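CysQ, sulfite synthesis pathway protein (Bacteroides thetaiotaomicron VPI-5482, PDB 3B8B) probably hydrolyses adenosine 3',5'-bisphosphate to AMP and phosphate with the help of magnesium, as a member of the inositol monophosphatase superfamily. Local coordinates at residues K176-R179 with M180-D184. Residues are numbered along the deposited sequence; the frame is centred on the assembly and turned at random. Where two conformers were deposited one is given.
Sequences KSER and MPLAD
Glu178 and Leu182 meet across a type VIb turn at cis Pro181, their side chains crossing at about a right angle. Followed outward, Glu178 offers first its CB, which lies 3.6 Å from CD2 of Leu182. With chi1 of -72° its CG stands anti to the carbonyl carbon and passes that methyl without a close approach, before CD comes to 3.9 Å from it. At the tip, OE1 comes 4.0 Å from Leu182 CD1 and OE2 lies equally far from CD2, so the carboxylate rests loosely against both methyls. Glutamate suits this exposed place because CB meets the leucine while the carboxylate can stay hydrated.

Leu182 CD2 also packs against the main chain, 3.3 Å from Arg179 O. Leucine's branched end serves both contacts of CD2 while CD1 faces the carboxylate; the side chain also touches Glu232 and Lys234. Proline suits the turn because it adopts the cis form far more readily than other residues.

Arg179 CG is anti to the backbone N (chi1 -172°), and the chain runs extended to NE. There a single water accepts from NE (3.1 Å) and donates to Met180 O (2.8 Å). It thus bridges arginine and carbonyl, and Met180 O lies at the edge of the guanidinium, near its plane. Met180, a selenomethionine here, is buried: its flexible, apolar chain bends at its last torsion and packs on Ala154 and Tyr146.

The segment lies in the connection from helix 170-176 to strand 189-193, away from the predicted metal and substrate sites. Backbone hydrogen bonds join Glu178 to Lys156 and Met180 to Ala154, beside edge strand 153-155 of the six-stranded sheet, while Leu182 bonds to Glu232 at the end of helix 225-232, so the connection bridges sheet and helix.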
loop_
_atom_site.group_PDB
_atom_site.type_symbol
_atom_site.label_atom_id
_atom_site.label_comp_id
_atom_site.label_asym_id
_atom_site.label_seq_id
_atom_site.Cartn_x
_atom_site.Cartn_y
_atom_site.Cartn_z
ATOM N N LYS A 176 18.886 -8.317 -2.195
ATOM C CA LYS A 176 18.906 -7.551 -3.440
ATOM C C LYS A 176 18.210 -6.201 -3.364
ATOM O O LYS A 176 18.295 -5.404 -4.295
ATOM C CB LYS A 176 18.237 -8.346 -4.561
ATOM C CG LYS A 176 19.038 -9.554 -4.998
ATOM C CD LYS A 176 18.490 -10.193 -6.270
ATOM C CE LYS A 176 19.520 -11.141 -6.881
ATOM N NZ LYS A 176 18.920 -12.070 -7.880
ATOM N N SER A 177 17.475 -5.958 -2.293
ATOM C CA SER A 177 16.697 -4.733 -2.183
ATOM C C SER A 177 17.403 -3.723 -1.300
ATOM O O SER A 177 18.430 -4.041 -0.700
ATOM C CB SER A 177 15.325 -5.054 -1.592
ATOM O OG SER A 177 14.607 -5.934 -2.449
ATOM N N GLU A 178 16.832 -2.519 -1.239
ATOM C CA GLU A 178 17.372 -1.411 -0.443
ATOM C C GLU A 178 16.560 -1.252 0.844
ATOM O O GLU A 178 15.360 -1.041 0.795
ATOM C CB GLU A 178 17.282 -0.090 -1.211
ATOM C CG GLU A 178 18.223 0.117 -2.379
ATOM C CD GLU A 178 18.056 1.515 -2.968
ATOM O OE1 GLU A 178 16.994 1.803 -3.579
ATOM O OE2 GLU A 178 18.969 2.342 -2.781
ATOM N N ARG A 179 17.227 -1.328 1.989
ATOM C CA ARG A 179 16.535 -1.142 3.249
ATOM C C ARG A 179 16.079 0.311 3.403
ATOM O O ARG A 179 16.837 1.255 3.096
ATOM C CB ARG A 179 17.432 -1.536 4.427
ATOM C CG ARG A 179 16.644 -1.529 5.713
ATOM C CD ARG A 179 17.288 -2.277 6.797
ATOM N NE ARG A 179 16.422 -2.277 7.970
ATOM C CZ ARG A 179 16.438 -3.208 8.909
ATOM N NH1 ARG A 179 17.291 -4.230 8.824
ATOM N NH2 ARG A 179 15.626 -3.101 9.954
HETATM N N MSE A 180 14.870 0.484 3.911
HETATM C CA MSE A 180 14.304 1.811 4.107
HETATM C C MSE A 180 14.368 2.222 5.574
HETATM O O MSE A 180 14.317 1.382 6.452
HETATM C CB MSE A 180 12.873 1.847 3.569
HETATM C CG MSE A 180 12.898 1.829 2.037
HETATM SE SE MSE A 180 11.152 2.286 1.293
HETATM C CE MSE A 180 10.608 0.656 1.887
ATOM N N PRO A 181 14.480 3.520 5.837
ATOM C CA PRO A 181 14.513 4.615 4.878
ATOM C C PRO A 181 15.838 4.723 4.136
ATOM O O PRO A 181 16.886 4.290 4.641
ATOM C CB PRO A 181 14.291 5.862 5.754
ATOM C CG PRO A 181 14.782 5.479 7.086
ATOM C CD PRO A 181 14.522 4.004 7.232
ATOM N N LEU A 182 15.783 5.324 2.960
ATOM C CA LEU A 182 16.957 5.472 2.129
ATOM C C LEU A 182 17.622 6.747 2.550
ATOM O O LEU A 182 16.958 7.766 2.748
ATOM C CB LEU A 182 16.573 5.504 0.663
ATOM C CG LEU A 182 15.732 4.329 0.181
ATOM C CD1 LEU A 182 15.324 4.566 -1.267
ATOM C CD2 LEU A 182 16.498 3.057 0.303
ATOM N N ALA A 183 18.937 6.684 2.741
ATOM C CA ALA A 183 19.664 7.815 3.312
ATOM C C ALA A 183 19.737 8.957 2.305
ATOM O O ALA A 183 20.433 8.832 1.277
ATOM C CB ALA A 183 21.087 7.404 3.755
ATOM N N ASP A 184 19.001 10.044 2.576
ATOM C CA ASP A 184 19.419 11.358 2.058
ATOM C C ASP A 184 18.941 12.540 2.893
ATOM O O ASP A 184 17.793 13.005 2.754
ATOM C CB ASP A 184 19.041 11.549 0.592
ATOM C CG ASP A 184 20.091 12.363 -0.152
ATOM O OD1 ASP A 184 20.369 13.498 0.297
ATOM O OD2 ASP A 184 20.671 11.860 -1.148
HETATM O O HOH W 1 13.641 -1.028 7.607
#